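Local coordinates for esterase (Pseudomonas putida, PDB 1ZOI), which is a stereoselective esterase of the alpha/beta hydrolase fold that probably hydrolyses esters in the synthesis of D-beta-acetylthioisobutyric acid, at residues 3-14 / 77-86. Residues are numbered along the deposited sequence; the frame is centred on the assembly and turned at random.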
ATOM      1  N   TYR A   3       4.149 -16.509   0.553  1.00 12.94           N
ATOM      2  CA  TYR A   3       2.862 -16.912   1.102  1.00 13.79           C
ATOM      3  C   TYR A   3       2.782 -18.400   1.408  1.00 13.95           C
ATOM      4  O   TYR A   3       3.484 -19.208   0.805  1.00 13.96           O
ATOM      5  CB  TYR A   3       1.753 -16.586   0.100  1.00 17.94           C
ATOM      6  CG  TYR A   3       1.361 -15.133   0.021  1.00 19.17           C
ATOM      7  CD1 TYR A   3       0.458 -14.587   0.930  1.00 21.59           C
ATOM      8  CD2 TYR A   3       1.874 -14.307  -0.980  1.00 20.73           C
ATOM      9  CE1 TYR A   3       0.068 -13.254   0.846  1.00 23.20           C
ATOM     10  CE2 TYR A   3       1.492 -12.966  -1.072  1.00 21.50           C
ATOM     11  CZ  TYR A   3       0.586 -12.452  -0.153  1.00 22.07           C
ATOM     12  OH  TYR A   3       0.191 -11.138  -0.235  1.00 23.09           O
ATOM     13  N   VAL A   4       1.920 -18.748   2.353  1.00 13.84           N
ATOM     14  CA  VAL A   4       1.664 -20.138   2.686  1.00 15.09           C
ATOM     15  C   VAL A   4       0.146 -20.243   2.762  1.00 15.64           C
ATOM     16  O   VAL A   4      -0.524 -19.308   3.195  1.00 10.18           O
ATOM     17  CB  VAL A   4       2.291 -20.568   4.041  1.00 15.53           C
ATOM     18  CG1 VAL A   4       1.755 -19.719   5.180  1.00 17.24           C
ATOM     19  CG2 VAL A   4       1.992 -22.042   4.297  1.00 15.88           C
ATOM     20  N   THR A   5      -0.400 -21.363   2.303  1.00 15.35           N
ATOM     21  CA  THR A   5      -1.839 -21.566   2.353  1.00 17.99           C
ATOM     22  C   THR A   5      -2.150 -22.411   3.578  1.00 18.62           C
ATOM     23  O   THR A   5      -1.562 -23.477   3.772  1.00 19.16           O
ATOM     24  CB  THR A   5      -2.352 -22.299   1.096  1.00 20.81           C
ATOM     25  OG1 THR A   5      -2.049 -21.522  -0.068  1.00 23.53           O
ATOM     26  CG2 THR A   5      -3.858 -22.511   1.181  1.00 22.49           C
ATOM     27  N   THR A   6      -3.064 -21.926   4.411  1.00 17.34           N
ATOM     28  CA  THR A   6      -3.448 -22.640   5.624  1.00 18.02           C
ATOM     29  C   THR A   6      -4.419 -23.768   5.305  1.00 20.51           C
ATOM     30  O   THR A   6      -4.906 -23.880   4.177  1.00 21.14           O
ATOM     31  CB  THR A   6      -4.140 -21.712   6.624  1.00 19.93           C
ATOM     32  OG1 THR A   6      -5.352 -21.224   6.041  1.00 15.87           O
ATOM     33  CG2 THR A   6      -3.240 -20.537   6.985  1.00 18.08           C
ATOM     34  N   LYS A   7      -4.703 -24.591   6.314  1.00 28.00           N
ATOM     35  CA  LYS A   7      -5.625 -25.712   6.164  1.00 30.05           C
ATOM     36  C   LYS A   7      -6.982 -25.207   5.697  1.00 30.54           C
ATOM     37  O   LYS A   7      -7.640 -25.846   4.875  1.00 32.26           O
ATOM     38  CB  LYS A   7      -5.826 -26.436   7.498  1.00 38.93           C
ATOM     39  CG  LYS A   7      -4.559 -26.800   8.247  1.00 40.10           C
ATOM     40  CD  LYS A   7      -4.898 -27.367   9.624  1.00 42.55           C
ATOM     41  CE  LYS A   7      -5.755 -26.392  10.432  1.00 41.85           C
ATOM     42  NZ  LYS A   7      -6.079 -26.897  11.798  1.00 42.53           N
ATOM     43  N   ASP A   8      -7.402 -24.061   6.230  1.00 22.89           N
ATOM     44  CA  ASP A   8      -8.694 -23.497   5.867  1.00 21.88           C
ATOM     45  C   ASP A   8      -8.698 -22.534   4.682  1.00 21.21           C
ATOM     46  O   ASP A   8      -9.613 -21.721   4.539  1.00 23.14           O
ATOM     47  CB  ASP A   8      -9.371 -22.847   7.089  1.00 22.42           C
ATOM     48  CG  ASP A   8      -8.422 -22.002   7.929  1.00 22.11           C
ATOM     49  OD1 ASP A   8      -8.914 -21.330   8.861  1.00 20.52           O
ATOM     50  OD2 ASP A   8      -7.199 -22.016   7.676  1.00 23.41           O
ATOM     51  N   GLY A   9      -7.678 -22.641   3.832  1.00 25.42           N
ATOM     52  CA  GLY A   9      -7.592 -21.816   2.636  1.00 23.56           C
ATOM     53  C   GLY A   9      -7.229 -20.343   2.743  1.00 22.32           C
ATOM     54  O   GLY A   9      -7.562 -19.560   1.856  1.00 22.37           O
ATOM     55  N   VAL A  10      -6.541 -19.957   3.809  1.00 17.24           N
ATOM     56  CA  VAL A  10      -6.154 -18.561   3.973  1.00 15.84           C
ATOM     57  C   VAL A  10      -4.727 -18.357   3.478  1.00 14.78           C
ATOM     58  O   VAL A  10      -3.871 -19.201   3.703  1.00 13.80           O
ATOM     59  CB  VAL A  10      -6.224 -18.145   5.456  1.00 17.23           C
ATOM     60  CG1 VAL A  10      -5.776 -16.693   5.619  1.00 16.52           C
ATOM     61  CG2 VAL A  10      -7.643 -18.337   5.978  1.00 19.28           C
ATOM     62  N   GLN A  11      -4.477 -17.247   2.787  1.00 12.76           N
ATOM     63  CA  GLN A  11      -3.131 -16.949   2.308  1.00 13.24           C
ATOM     64  C   GLN A  11      -2.459 -16.090   3.367  1.00 12.16           C
ATOM     65  O   GLN A  11      -2.911 -14.976   3.647  1.00 13.24           O
ATOM     66  CB  GLN A  11      -3.166 -16.173   0.990  1.00 17.36           C
ATOM     67  CG  GLN A  11      -3.663 -16.963  -0.208  1.00 20.07           C
ATOM     68  CD  GLN A  11      -2.795 -18.170  -0.506  1.00 22.12           C
ATOM     69  OE1 GLN A  11      -3.160 -19.303  -0.193  1.00 25.06           O
ATOM     70  NE2 GLN A  11      -1.632 -17.930  -1.104  1.00 24.36           N
ATOM     71  N   ILE A  12      -1.390 -16.614   3.958  1.00 10.47           N
ATOM     72  CA  ILE A  12      -0.650 -15.896   4.990  1.00 10.29           C
ATOM     73  C   ILE A  12       0.658 -15.399   4.401  1.00 11.50           C
ATOM     74  O   ILE A  12       1.488 -16.194   3.955  1.00 11.46           O
ATOM     75  CB  ILE A  12      -0.320 -16.810   6.190  1.00 10.28           C
ATOM     76  CG1 ILE A  12      -1.612 -17.252   6.892  1.00  8.48           C
ATOM     77  CG2 ILE A  12       0.632 -16.089   7.153  1.00 11.24           C
ATOM     78  CD1 ILE A  12      -2.385 -16.136   7.564  1.00 10.75           C
ATOM     79  N   PHE A  13       0.835 -14.083   4.405  1.00  9.09           N
ATOM     80  CA  PHE A  13       2.048 -13.474   3.883  1.00 10.03           C
ATOM     81  C   PHE A  13       3.121 -13.509   4.956  1.00  8.17           C
ATOM     82  O   PHE A  13       2.820 -13.361   6.135  1.00  9.99           O
ATOM     83  CB  PHE A  13       1.788 -12.014   3.509  1.00  9.82           C
ATOM     84  CG  PHE A  13       3.032 -11.259   3.141  1.00 10.51           C
ATOM     85  CD1 PHE A  13       3.498 -11.261   1.833  1.00 11.46           C
ATOM     86  CD2 PHE A  13       3.772 -10.596   4.118  1.00 11.50           C
ATOM     87  CE1 PHE A  13       4.685 -10.617   1.497  1.00 11.54           C
ATOM     88  CE2 PHE A  13       4.964  -9.951   3.798  1.00  8.64           C
ATOM     89  CZ  PHE A  13       5.423  -9.962   2.480  1.00  9.23           C
ATOM     90  N   TYR A  14       4.371 -13.705   4.558  1.00 10.44           N
ATOM     91  CA  TYR A  14       5.451 -13.695   5.534  1.00 10.08           C
ATOM     92  C   TYR A  14       6.766 -13.248   4.925  1.00 10.24           C
ATOM     93  O   TYR A  14       6.944 -13.270   3.702  1.00 10.40           O
ATOM     94  CB  TYR A  14       5.652 -15.073   6.182  1.00 12.22           C
ATOM     95  CG  TYR A  14       6.112 -16.153   5.225  1.00 12.51           C
ATOM     96  CD1 TYR A  14       5.189 -16.945   4.548  1.00 14.32           C
ATOM     97  CD2 TYR A  14       7.472 -16.361   4.973  1.00 14.18           C
ATOM     98  CE1 TYR A  14       5.598 -17.917   3.644  1.00 15.40           C
ATOM     99  CE2 TYR A  14       7.895 -17.333   4.062  1.00 16.14           C
ATOM    100  CZ  TYR A  14       6.946 -18.106   3.404  1.00 16.10           C
ATOM    101  OH  TYR A  14       7.338 -19.069   2.504  1.00 14.80           O
ATOM    102  N   ASP A  77      -3.098 -21.544  14.766  1.00 12.10           N
ATOM    103  CA  ASP A  77      -2.979 -22.565  13.736  1.00 14.32           C
ATOM    104  C   ASP A  77      -2.303 -21.974  12.501  1.00 13.32           C
ATOM    105  O   ASP A  77      -1.600 -22.675  11.770  1.00 14.62           O
ATOM    106  CB  ASP A  77      -4.351 -23.149  13.385  1.00 14.18           C
ATOM    107  CG  ASP A  77      -4.947 -23.961  14.525  1.00 16.53           C
ATOM    108  OD1 ASP A  77      -4.187 -24.365  15.437  1.00 17.29           O
ATOM    109  OD2 ASP A  77      -6.174 -24.205  14.503  1.00 18.88           O
ATOM    110  N   ASP A  78      -2.510 -20.681  12.257  1.00 13.90           N
ATOM    111  CA  ASP A  78      -1.870 -20.045  11.114  1.00 14.70           C
ATOM    112  C   ASP A  78      -0.362 -20.017  11.358  1.00 13.89           C
ATOM    113  O   ASP A  78       0.428 -20.191  10.435  1.00 13.51           O
ATOM    114  CB  ASP A  78      -2.407 -18.627  10.902  1.00 15.16           C
ATOM    115  CG  ASP A  78      -3.862 -18.613  10.452  1.00 17.06           C
ATOM    116  OD1 ASP A  78      -4.357 -19.660   9.977  1.00 15.21           O
ATOM    117  OD2 ASP A  78      -4.509 -17.551  10.564  1.00 16.19           O
ATOM    118  N   VAL A  79       0.038 -19.802  12.610  1.00 12.80           N
ATOM    119  CA  VAL A  79       1.457 -19.789  12.947  1.00 12.02           C
ATOM    120  C   VAL A  79       2.014 -21.174  12.615  1.00 11.35           C
ATOM    121  O   VAL A  79       3.084 -21.307  12.020  1.00 11.47           O
ATOM    122  CB  VAL A  79       1.686 -19.504  14.451  1.00 10.74           C
ATOM    123  CG1 VAL A  79       3.167 -19.652  14.791  1.00 11.99           C
ATOM    124  CG2 VAL A  79       1.223 -18.092  14.794  1.00 13.05           C
ATOM    125  N   ALA A  80       1.268 -22.204  12.995  1.00 12.30           N
ATOM    126  CA  ALA A  80       1.684 -23.575  12.735  1.00 12.58           C
ATOM    127  C   ALA A  80       1.921 -23.813  11.248  1.00 13.64           C
ATOM    128  O   ALA A  80       2.869 -24.496  10.871  1.00 12.62           O
ATOM    129  CB  ALA A  80       0.631 -24.554  13.265  1.00 15.98           C
ATOM    130  N   ALA A  81       1.068 -23.244  10.399  1.00 12.61           N
ATOM    131  CA  ALA A  81       1.230 -23.422   8.957  1.00 13.12           C
ATOM    132  C   ALA A  81       2.528 -22.777   8.468  1.00 12.59           C
ATOM    133  O   ALA A  81       3.236 -23.328   7.614  1.00 12.74           O
ATOM    134  CB  ALA A  81       0.029 -22.829   8.218  1.00 11.15           C
ATOM    135  N   VAL A  82       2.846 -21.607   9.016  1.00 11.43           N
ATOM    136  CA  VAL A  82       4.062 -20.904   8.635  1.00 11.13           C
ATOM    137  C   VAL A  82       5.285 -21.710   9.062  1.00 11.59           C
ATOM    138  O   VAL A  82       6.206 -21.933   8.272  1.00 11.72           O
ATOM    139  CB  VAL A  82       4.116 -19.496   9.284  1.00 10.85           C
ATOM    140  CG1 VAL A  82       5.477 -18.856   9.039  1.00 10.64           C
ATOM    141  CG2 VAL A  82       3.021 -18.615   8.687  1.00 10.40           C
ATOM    142  N   VAL A  83       5.281 -22.159  10.310  1.00 11.38           N
ATOM    143  CA  VAL A  83       6.390 -22.941  10.846  1.00 12.67           C
ATOM    144  C   VAL A  83       6.647 -24.222  10.048  1.00 13.50           C
ATOM    145  O   VAL A  83       7.794 -24.534   9.724  1.00 13.78           O
ATOM    146  CB  VAL A  83       6.137 -23.307  12.325  1.00 13.39           C
ATOM    147  CG1 VAL A  83       7.222 -24.250  12.822  1.00 14.50           C
ATOM    148  CG2 VAL A  83       6.114 -22.048  13.173  1.00 13.60           C
ATOM    149  N   ALA A  84       5.583 -24.962   9.733  1.00 13.90           N
ATOM    150  CA  ALA A  84       5.721 -26.207   8.976  1.00 15.04           C
ATOM    151  C   ALA A  84       6.235 -25.940   7.571  1.00 15.11           C
ATOM    152  O   ALA A  84       7.102 -26.653   7.061  1.00 13.07           O
ATOM    153  CB  ALA A  84       4.377 -26.931   8.902  1.00 13.27           C
ATOM    154  N   HIS A  85       5.694 -24.903   6.947  1.00 14.48           N
ATOM    155  CA  HIS A  85       6.083 -24.536   5.596  1.00 14.83           C
ATOM    156  C   HIS A  85       7.582 -24.250   5.482  1.00 14.92           C
ATOM    157  O   HIS A  85       8.239 -24.702   4.540  1.00 15.11           O
ATOM    158  CB  HIS A  85       5.277 -23.311   5.150  1.00 18.62           C
ATOM    159  CG  HIS A  85       5.396 -23.001   3.691  1.00 22.15           C
ATOM    160  ND1 HIS A  85       6.147 -21.949   3.210  1.00 23.08           N
ATOM    161  CD2 HIS A  85       4.853 -23.602   2.607  1.00 22.03           C
ATOM    162  CE1 HIS A  85       6.059 -21.915   1.892  1.00 22.88           C
ATOM    163  NE2 HIS A  85       5.280 -22.907   1.501  1.00 25.12           N
ATOM    164  N   LEU A  86       8.119 -23.512   6.451  1.00 15.04           N
ATOM    165  CA  LEU A  86       9.532 -23.142   6.454  1.00 14.33           C
ATOM    166  C   LEU A  86      10.464 -24.095   7.198  1.00 14.99           C
ATOM    167  O   LEU A  86      11.684 -23.958   7.112  1.00 13.98           O
ATOM    168  CB  LEU A  86       9.699 -21.741   7.043  1.00 14.85           C
ATOM    169  CG  LEU A  86       9.023 -20.615   6.270  1.00 14.11           C
ATOM    170  CD1 LEU A  86       9.196 -19.310   7.037  1.00 12.76           C
ATOM    171  CD2 LEU A  86       9.624 -20.514   4.867  1.00 14.32           C
TER
HETATM  172  O   HOH W   1      -5.421 -22.174  10.149  1.00 21.36           O
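V4 lies over one face of the H85 ring. Its CB makes a CH-pi contact 4.1 Å from the ring centroid, 17° off the normal. CG2, anti to the backbone N of V4, reaches the root of the imidazole, 3.6 Å from H85 CG. The other branch, CG1, meets V82 CG2 at 3.9 Å. I12 CG2 packs on that same methyl, so V82 CG2 serves both strands of the hairpin. The Y14 and H85 rings meet rim to rim, their planes at 68°. Y14 OH lies near the imidazole plane, at its edge. L86 packs both methyls against Y14, with CD2 3.7 Å from Y14 CE2.

The turn end is polar. T6 turns CG2 to the helix, 3.3 Å from D78 OD1. With chi1 at 63°, its OG1 points back into the turn, where it accepts from V10 N and donates to D8 OD2. A water donates to both D8 OD2 and D78 OD1 and bridges these two like charges. R58 pairs with both carboxylates and probably offsets their repulsion. K7 NZ makes a long salt bridge to D77 OD2 (3.8 Å); D77 OD1 also pairs with R109 and bonds H110.

Helix 72-86 of the alpha/beta hydrolase fold packs on the N-terminal beta hairpin. Strand 3-5 is outermost on this side of the mixed sheet, with 11-17 next to it. V79 and V83 face helix 98-109; L86 touches strand 51-55.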